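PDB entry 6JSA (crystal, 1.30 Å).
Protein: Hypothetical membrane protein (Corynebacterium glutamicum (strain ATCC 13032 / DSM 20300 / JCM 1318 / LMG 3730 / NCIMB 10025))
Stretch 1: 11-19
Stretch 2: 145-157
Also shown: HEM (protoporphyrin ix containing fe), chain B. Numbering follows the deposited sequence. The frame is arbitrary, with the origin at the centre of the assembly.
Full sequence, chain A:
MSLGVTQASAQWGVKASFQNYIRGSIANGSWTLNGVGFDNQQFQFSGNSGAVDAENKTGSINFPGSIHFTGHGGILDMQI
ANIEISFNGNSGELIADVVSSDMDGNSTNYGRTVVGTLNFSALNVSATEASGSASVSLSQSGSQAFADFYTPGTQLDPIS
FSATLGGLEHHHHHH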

ATOM      1  N   GLN A  11       2.890  -0.725  -7.910  1.00  7.54           N
ATOM      2  CA  GLN A  11       2.473  -2.117  -7.905  1.00  7.96           C
ATOM      3  C   GLN A  11       2.703  -2.662  -6.506  1.00  7.01           C
ATOM      4  O   GLN A  11       3.821  -2.578  -5.979  1.00  7.84           O
ATOM      5  CB  GLN A  11       3.265  -2.925  -8.936  1.00  9.75           C
ATOM      6  CG  GLN A  11       3.180  -2.359 -10.358  1.00 11.61           C
ATOM      7  CD  GLN A  11       4.127  -1.181 -10.592  1.00 13.75           C
ATOM      8  OE1 GLN A  11       5.272  -1.189 -10.136  1.00 16.16           O
ATOM      9  NE2 GLN A  11       3.643  -0.159 -11.292  1.00 14.54           N
ATOM     10  N   TRP A  12       1.645  -3.192  -5.893  1.00  7.24           N
ATOM     11  CA  TRP A  12       1.736  -3.729  -4.536  1.00  7.05           C
ATOM     12  C   TRP A  12       0.638  -4.760  -4.361  1.00  7.04           C
ATOM     13  O   TRP A  12      -0.541  -4.438  -4.538  1.00  7.36           O
ATOM     14  CB  TRP A  12       1.573  -2.622  -3.504  1.00  7.67           C
ATOM     15  CG  TRP A  12       1.797  -3.080  -2.085  1.00  7.46           C
ATOM     16  CD1 TRP A  12       2.823  -3.866  -1.620  1.00  8.22           C
ATOM     17  CD2 TRP A  12       1.004  -2.746  -0.939  1.00  7.68           C
ATOM     18  NE1 TRP A  12       2.704  -4.047  -0.265  1.00  8.53           N
ATOM     19  CE2 TRP A  12       1.596  -3.377   0.179  1.00  7.57           C
ATOM     20  CE3 TRP A  12      -0.160  -1.991  -0.750  1.00  8.92           C
ATOM     21  CZ2 TRP A  12       1.069  -3.270   1.467  1.00  8.88           C
ATOM     22  CZ3 TRP A  12      -0.688  -1.889   0.537  1.00  9.91           C
ATOM     23  CH2 TRP A  12      -0.068  -2.524   1.625  1.00 10.39           C
ATOM     24  N   GLY A  13       1.013  -5.985  -4.005  1.00  7.03           N
ATOM     25  CA  GLY A  13       0.006  -6.998  -3.780  1.00  7.17           C
ATOM     26  C   GLY A  13      -0.588  -7.056  -2.389  1.00  7.12           C
ATOM     27  O   GLY A  13      -1.419  -7.933  -2.134  1.00  7.23           O
ATOM     28  N   VAL A  14      -0.213  -6.134  -1.502  1.00  6.76           N
ATOM     29  CA  VAL A  14      -0.534  -6.171  -0.077  1.00  7.42           C
ATOM     30  C   VAL A  14       0.252  -7.307   0.564  1.00  7.88           C
ATOM     31  O   VAL A  14       1.283  -7.067   1.200  1.00  8.22           O
ATOM     32  CB  VAL A  14      -2.044  -6.208   0.234  1.00  7.86           C
ATOM     33  CG1 VAL A  14      -2.255  -6.173   1.739  1.00  8.73           C
ATOM     34  CG2 VAL A  14      -2.739  -5.015  -0.428  1.00  8.76           C
ATOM     35  N   LYS A  15      -0.201  -8.546   0.375  1.00  7.78           N
ATOM     36  CA  LYS A  15       0.603  -9.712   0.735  1.00  8.06           C
ATOM     37  C   LYS A  15       0.073 -10.892  -0.061  1.00  8.11           C
ATOM     38  O   LYS A  15      -1.135 -11.148  -0.046  1.00  8.72           O
ATOM     39  CB  LYS A  15       0.525 -10.012   2.238  1.00  9.03           C
ATOM     40  CG  LYS A  15       1.563 -11.023   2.722  1.00 10.33           C
ATOM     41  CD  LYS A  15       1.469 -11.198   4.226  1.00 10.58           C
ATOM     42  CE  LYS A  15       2.580 -12.061   4.833  1.00 11.93           C
ATOM     43  NZ  LYS A  15       2.976 -13.260   4.058  1.00 11.57           N
ATOM     44  N   ALA A  16       0.962 -11.604  -0.763  1.00  9.69           N
ATOM     45  CA  ALA A  16       0.493 -12.689  -1.625  1.00 10.17           C
ATOM     46  C   ALA A  16      -0.280 -13.735  -0.831  1.00  9.55           C
ATOM     47  O   ALA A  16      -1.342 -14.204  -1.268  1.00  9.54           O
ATOM     48  CB  ALA A  16       1.659 -13.336  -2.364  1.00 10.65           C
ATOM     49  N   SER A  17       0.228 -14.112   0.347  1.00  9.62           N
ATOM     50  CA  SER A  17      -0.468 -15.126   1.130  1.00  9.37           C
ATOM     51  C   SER A  17      -1.824 -14.624   1.612  1.00  8.71           C
ATOM     52  O   SER A  17      -2.750 -15.420   1.791  1.00  9.54           O
ATOM     53  CB  SER A  17       0.413 -15.614   2.284  1.00 10.17           C
ATOM     54  OG  SER A  17       0.666 -14.584   3.218  1.00 11.33           O
ATOM     55  N   PHE A  18      -1.962 -13.312   1.834  1.00  8.66           N
ATOM     56  CA  PHE A  18      -3.268 -12.754   2.177  1.00  8.22           C
ATOM     57  C   PHE A  18      -4.244 -12.861   1.010  1.00  8.23           C
ATOM     58  O   PHE A  18      -5.404 -13.235   1.205  1.00  8.94           O
ATOM     59  CB  PHE A  18      -3.132 -11.302   2.638  1.00  8.96           C
ATOM     60  CG  PHE A  18      -4.415 -10.710   3.152  1.00  8.74           C
ATOM     61  CD1 PHE A  18      -5.000 -11.217   4.304  1.00  8.76           C
ATOM     62  CD2 PHE A  18      -5.029  -9.657   2.496  1.00  9.70           C
ATOM     63  CE1 PHE A  18      -6.173 -10.683   4.804  1.00  9.36           C
ATOM     64  CE2 PHE A  18      -6.208  -9.109   2.985  1.00 10.11           C
ATOM     65  CZ  PHE A  18      -6.783  -9.628   4.145  1.00  9.57           C
ATOM     66  N   GLN A  19      -3.793 -12.550  -0.210  1.00  9.11           N
ATOM     67  CA  GLN A  19      -4.652 -12.740  -1.380  1.00  9.34           C
ATOM     68  C   GLN A  19      -5.132 -14.179  -1.469  1.00  9.26           C
ATOM     69  O   GLN A  19      -6.315 -14.440  -1.716  1.00  9.19           O
ATOM     70  CB  GLN A  19      -3.893 -12.421  -2.661  1.00  8.28           C
ATOM     71  CG  GLN A  19      -3.608 -10.965  -2.920  1.00  8.91           C
ATOM     72  CD  GLN A  19      -2.805 -10.798  -4.196  1.00  9.52           C
ATOM     73  OE1 GLN A  19      -2.920 -11.600  -5.122  1.00 10.33           O
ATOM     74  NE2 GLN A  19      -1.974  -9.771  -4.242  1.00  9.37           N
ATOM     75  N   ALA A 145      -5.111  -3.827  12.057  1.00  9.64           N
ATOM     76  CA  ALA A 145      -6.069  -3.877  10.957  1.00  9.80           C
ATOM     77  C   ALA A 145      -6.175  -5.274  10.369  1.00  9.66           C
ATOM     78  O   ALA A 145      -7.233  -5.648   9.850  1.00 10.40           O
ATOM     79  CB  ALA A 145      -5.688  -2.863   9.881  1.00  9.91           C
ATOM     80  N   PHE A 146      -5.102  -6.059  10.441  1.00  8.60           N
ATOM     81  CA  PHE A 146      -5.149  -7.461  10.052  1.00  8.64           C
ATOM     82  C   PHE A 146      -5.602  -8.371  11.189  1.00  8.77           C
ATOM     83  O   PHE A 146      -5.314  -9.578  11.164  1.00  9.26           O
ATOM     84  CB  PHE A 146      -3.802  -7.910   9.493  1.00  8.25           C
ATOM     85  CG  PHE A 146      -3.535  -7.458   8.083  1.00  8.62           C
ATOM     86  CD1 PHE A 146      -4.224  -8.016   7.023  1.00  9.12           C
ATOM     87  CD2 PHE A 146      -2.553  -6.507   7.816  1.00  8.53           C
ATOM     88  CE1 PHE A 146      -3.959  -7.630   5.726  1.00 10.79           C
ATOM     89  CE2 PHE A 146      -2.274  -6.115   6.514  1.00 10.61           C
ATOM     90  CZ  PHE A 146      -2.988  -6.679   5.468  1.00 10.46           C
ATOM     91  N   ALA A 147      -6.304  -7.815  12.178  1.00 10.34           N
ATOM     92  CA  ALA A 147      -6.905  -8.596  13.260  1.00 11.14           C
ATOM     93  C   ALA A 147      -5.866  -9.393  14.044  1.00 11.04           C
ATOM     94  O   ALA A 147      -6.168 -10.454  14.593  1.00 12.14           O
ATOM     95  CB  ALA A 147      -8.056  -9.486  12.766  1.00 11.50           C
ATOM     96  N   ASP A 148      -4.640  -8.878  14.110  1.00 10.91           N
ATOM     97  CA  ASP A 148      -3.541  -9.479  14.855  1.00 11.62           C
ATOM     98  C   ASP A 148      -3.103 -10.830  14.300  1.00 11.07           C
ATOM     99  O   ASP A 148      -2.388 -11.573  14.984  1.00 12.69           O
ATOM    100  CB  ASP A 148      -3.828  -9.575  16.362  1.00 15.34           C
ATOM    101  CG  ASP A 148      -4.206  -8.234  16.972  1.00 19.94           C
ATOM    102  OD1 ASP A 148      -3.546  -7.214  16.672  1.00 21.67           O
ATOM    103  OD2 ASP A 148      -5.172  -8.208  17.763  1.00 23.45           O
ATOM    104  N   PHE A 149      -3.498 -11.174  13.065  1.00  9.35           N
ATOM    105  CA  PHE A 149      -2.979 -12.397  12.459  1.00  9.01           C
ATOM    106  C   PHE A 149      -1.531 -12.251  12.007  1.00  9.87           C
ATOM    107  O   PHE A 149      -0.832 -13.264  11.884  1.00 11.83           O
ATOM    108  CB  PHE A 149      -3.865 -12.870  11.303  1.00  8.82           C
ATOM    109  CG  PHE A 149      -5.107 -13.596  11.746  1.00  8.57           C
ATOM    110  CD1 PHE A 149      -6.286 -12.910  11.989  1.00  9.14           C
ATOM    111  CD2 PHE A 149      -5.087 -14.972  11.924  1.00  9.25           C
ATOM    112  CE1 PHE A 149      -7.431 -13.588  12.386  1.00  8.90           C
ATOM    113  CE2 PHE A 149      -6.226 -15.659  12.331  1.00  8.87           C
ATOM    114  CZ  PHE A 149      -7.396 -14.971  12.565  1.00  9.32           C
ATOM    115  N   TYR A 150      -1.073 -11.031  11.746  1.00  9.12           N
ATOM    116  CA  TYR A 150       0.332 -10.742  11.505  1.00  9.54           C
ATOM    117  C   TYR A 150       0.815  -9.855  12.639  1.00 10.68           C
ATOM    118  O   TYR A 150       0.099  -8.947  13.067  1.00 12.40           O
ATOM    119  CB  TYR A 150       0.543  -9.951  10.211  1.00  9.38           C
ATOM    120  CG  TYR A 150      -0.009 -10.550   8.939  1.00  9.01           C
ATOM    121  CD1 TYR A 150       0.195 -11.885   8.618  1.00  9.54           C
ATOM    122  CD2 TYR A 150      -0.724  -9.762   8.044  1.00  9.80           C
ATOM    123  CE1 TYR A 150      -0.309 -12.425   7.443  1.00  9.81           C
ATOM    124  CE2 TYR A 150      -1.223 -10.288   6.867  1.00  9.91           C
ATOM    125  CZ  TYR A 150      -1.016 -11.617   6.569  1.00  9.89           C
ATOM    126  OH  TYR A 150      -1.530 -12.135   5.401  1.00 12.66           O
ATOM    127  N   THR A 151       2.038 -10.094  13.104  1.00 10.79           N
ATOM    128  CA  THR A 151       2.648  -9.274  14.137  1.00 11.75           C
ATOM    129  C   THR A 151       3.282  -8.027  13.523  1.00 11.12           C
ATOM    130  O   THR A 151       3.637  -8.012  12.338  1.00 11.05           O
ATOM    131  CB  THR A 151       3.755 -10.066  14.822  1.00 13.25           C
ATOM    132  OG1 THR A 151       4.670 -10.530  13.824  1.00 14.04           O
ATOM    133  CG2 THR A 151       3.190 -11.247  15.619  1.00 14.03           C
ATOM    134  N   PRO A 152       3.464  -6.973  14.318  1.00 11.33           N
ATOM    135  CA  PRO A 152       4.226  -5.818  13.831  1.00 11.63           C
ATOM    136  C   PRO A 152       5.619  -6.243  13.382  1.00 10.52           C
ATOM    137  O   PRO A 152       6.294  -7.033  14.045  1.00 10.96           O
ATOM    138  CB  PRO A 152       4.290  -4.897  15.056  1.00 13.07           C
ATOM    139  CG  PRO A 152       3.089  -5.278  15.882  1.00 13.37           C
ATOM    140  CD  PRO A 152       2.942  -6.768  15.686  1.00 12.16           C
ATOM    141  N   GLY A 153       6.039  -5.728  12.229  1.00  9.88           N
ATOM    142  CA  GLY A 153       7.312  -6.095  11.651  1.00 10.01           C
ATOM    143  C   GLY A 153       7.253  -7.214  10.639  1.00  9.93           C
ATOM    144  O   GLY A 153       8.255  -7.469   9.960  1.00 10.47           O
ATOM    145  N   THR A 154       6.115  -7.887  10.508  1.00  9.36           N
ATOM    146  CA  THR A 154       5.944  -8.879   9.454  1.00  8.99           C
ATOM    147  C   THR A 154       6.186  -8.233   8.097  1.00  8.68           C
ATOM    148  O   THR A 154       5.766  -7.099   7.843  1.00  9.80           O
ATOM    149  CB  THR A 154       4.521  -9.444   9.522  1.00  9.43           C
ATOM    150  OG1 THR A 154       4.376 -10.207  10.725  1.00 10.26           O
ATOM    151  CG2 THR A 154       4.194 -10.352   8.325  1.00 10.35           C
ATOM    152  N   GLN A 155       6.885  -8.953   7.224  1.00  9.22           N
ATOM    153  CA  GLN A 155       7.137  -8.465   5.874  1.00 10.24           C
ATOM    154  C   GLN A 155       5.903  -8.694   5.008  1.00 11.00           C
ATOM    155  O   GLN A 155       5.442  -9.830   4.853  1.00 11.93           O
ATOM    156  CB  GLN A 155       8.329  -9.203   5.274  1.00 11.66           C
ATOM    157  CG  GLN A 155       9.612  -9.038   6.063  1.00 14.09           C
ATOM    158  CD  GLN A 155      10.019  -7.581   6.225  1.00 15.52           C
ATOM    159  OE1 GLN A 155       9.870  -6.991   7.303  1.00 16.82           O
ATOM    160  NE2 GLN A 155      10.544  -6.996   5.160  1.00 16.65           N
ATOM    161  N   LEU A 156       5.385  -7.620   4.426  1.00 10.49           N
ATOM    162  CA  LEU A 156       4.292  -7.710   3.473  1.00 10.17           C
ATOM    163  C   LEU A 156       4.890  -7.915   2.080  1.00  9.04           C
ATOM    164  O   LEU A 156       6.095  -8.126   1.931  1.00 10.14           O
ATOM    165  CB  LEU A 156       3.416  -6.464   3.570  1.00 10.28           C
ATOM    166  CG  LEU A 156       2.798  -6.179   4.943  1.00 11.44           C
ATOM    167  CD1 LEU A 156       1.875  -4.969   4.843  1.00 12.39           C
ATOM    168  CD2 LEU A 156       2.058  -7.401   5.512  1.00 12.29           C
ATOM    169  N   ASP A 157       4.066  -7.864   1.034  1.00  8.43           N
ATOM    170  CA  ASP A 157       4.624  -7.832  -0.307  1.00  9.34           C
ATOM    171  C   ASP A 157       5.472  -6.572  -0.462  1.00  9.67           C
ATOM    172  O   ASP A 157       5.147  -5.522   0.102  1.00  9.35           O
ATOM    173  CB  ASP A 157       3.509  -7.727  -1.347  1.00  9.13           C
ATOM    174  CG  ASP A 157       2.870  -9.058  -1.710  1.00  9.67           C
ATOM    175  OD1 ASP A 157       3.338 -10.130  -1.282  1.00  9.72           O
ATOM    176  OD2 ASP A 157       1.863  -9.012  -2.454  1.00  9.83           O
TER
HETATM  177  CHA HEM B 300      -5.678 -16.581   8.501  1.00 10.18           C
HETATM  178  CHB HEM B 300      -9.833 -18.023  10.506  1.00 10.54           C
HETATM  179  CHC HEM B 300     -11.435 -13.456  10.446  1.00 10.30           C
HETATM  180  CHD HEM B 300      -7.142 -11.969   8.807  1.00  8.74           C
HETATM  181  C1A HEM B 300      -6.677 -17.373   9.016  1.00  9.96           C
HETATM  182  C2A HEM B 300      -6.640 -18.819   9.116  1.00 10.68           C
HETATM  183  C3A HEM B 300      -7.784 -19.229   9.669  1.00 11.13           C
HETATM  184  C4A HEM B 300      -8.574 -18.042   9.952  1.00 10.41           C
HETATM  185  CMA HEM B 300      -8.213 -20.687   9.966  1.00 12.67           C
HETATM  186  CAA HEM B 300      -5.485 -19.687   8.595  1.00 12.01           C
HETATM  187  CBA HEM B 300      -5.689 -19.758   7.076  1.00 14.67           C
HETATM  188  CGA HEM B 300      -4.576 -20.508   6.392  1.00 18.14           C
HETATM  189  O1A HEM B 300      -3.478 -20.646   6.978  1.00 20.87           O
HETATM  190  O2A HEM B 300      -4.783 -20.957   5.238  1.00 20.67           O
HETATM  191  C1B HEM B 300     -10.658 -16.926  10.612  1.00 10.51           C
HETATM  192  C2B HEM B 300     -12.053 -16.936  11.004  1.00 12.33           C
HETATM  193  C3B HEM B 300     -12.498 -15.669  10.994  1.00 12.38           C
HETATM  194  C4B HEM B 300     -11.389 -14.828  10.587  1.00 11.07           C
HETATM  195  CMB HEM B 300     -12.813 -18.223  11.365  1.00 13.48           C
HETATM  196  CAB HEM B 300     -13.894 -15.089  11.319  1.00 14.69           C
HETATM  197  CBB HEM B 300     -14.995 -15.803  11.585  1.00 16.55           C
HETATM  198  C1C HEM B 300     -10.404 -12.643  10.031  1.00  9.79           C
HETATM  199  C2C HEM B 300     -10.439 -11.196  10.004  1.00 10.19           C
HETATM  200  C3C HEM B 300      -9.266 -10.774   9.522  1.00  9.57           C
HETATM  201  C4C HEM B 300      -8.438 -11.943   9.267  1.00  8.68           C
HETATM  202  CMC HEM B 300     -11.642 -10.322  10.416  1.00 11.64           C
HETATM  203  CAC HEM B 300      -8.872  -9.292   9.318  1.00 10.75           C
HETATM  204  CBC HEM B 300      -8.203  -8.903   8.220  1.00 11.80           C
HETATM  205  C1D HEM B 300      -6.374 -13.090   8.608  1.00  8.97           C
HETATM  206  C2D HEM B 300      -5.009 -13.086   8.141  1.00  9.61           C
HETATM  207  C3D HEM B 300      -4.602 -14.352   8.053  1.00  9.41           C
HETATM  208  C4D HEM B 300      -5.701 -15.205   8.450  1.00  9.79           C
HETATM  209  CMD HEM B 300      -4.194 -11.823   7.820  1.00 11.03           C
HETATM  210  CAD HEM B 300      -3.217 -14.840   7.577  1.00 10.51           C
HETATM  211  CBD HEM B 300      -3.331 -15.145   6.077  1.00 11.36           C
HETATM  212  CGD HEM B 300      -1.978 -15.526   5.533  1.00 12.40           C
HETATM  213  O1D HEM B 300      -1.592 -16.718   5.633  1.00 14.84           O
HETATM  214  O2D HEM B 300      -1.278 -14.632   4.994  1.00 12.79           O
HETATM  215  NA  HEM B 300      -7.874 -16.924   9.536  1.00  9.50           N
HETATM  216  NB  HEM B 300     -10.288 -15.623  10.352  1.00 10.54           N
HETATM  217  NC  HEM B 300      -9.164 -13.069   9.579  1.00  9.83           N
HETATM  218  ND  HEM B 300      -6.775 -14.402   8.791  1.00  9.94           N
HETATM  219 FE   HEM B 300      -8.643 -15.028   9.279  1.00 10.49          FE
HETATM  220  O   HOH W   1       5.107 -11.685   2.775  1.00 20.36           O

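What does F146 bring to the contact? Its CA-to-CB bond points toward stretch 1, and its ring turns an edge to the face of F18, with the planes at 82° and the centroids 5.0 Å apart; F146 CE1 lies 3.8 Å from F18 CZ. The same ring edge meets V14, whose CG1 is 3.8 Å from F146 CZ, so one aromatic edge packs against two apolar side chains.

How does the heme enter at Y150? After the type I' turn from F146 to F149, in which the ring of F149 lies with one face against the porphyrin, the CA-to-CB bond of Y150 points toward stretch 1. Its OH donates a hydrogen bond to HEM O2D (2.5 Å), and S17 OG donates another to the same oxygen (2.6 Å), so one carboxylate oxygen joins the two stretches. Around this polar point the packing is close: Y150 OH is 3.3 Å from F18 CB and 3.4 Å from K15 CD.

What holds the extended side chain of K15? K15 NZ donates to S17 OG (2.8 Å) within its own stretch and also to a water, 2.9 Å away, which in turn donates to Q155 O (2.8 Å). Farther along stretch 2, L156 adds apolar contact, its CD1 sitting 3.9 Å from W12 CZ2 at the edge of the indole.

Why is D157 so thoroughly engaged? Its backbone is fixed at both ends: D157 N donates to V14 O (2.9 Å), while D157 O accepts from W12 NE1 (2.9 Å). Its carboxylate reaches the start of the helix, where D157 OD1 accepts from A16 N (2.8 Å), a backbone amide in the first turn. D157 OD2 lies only 3.0 Å from G13 CA, and a CB on G13 would clash with that oxygen.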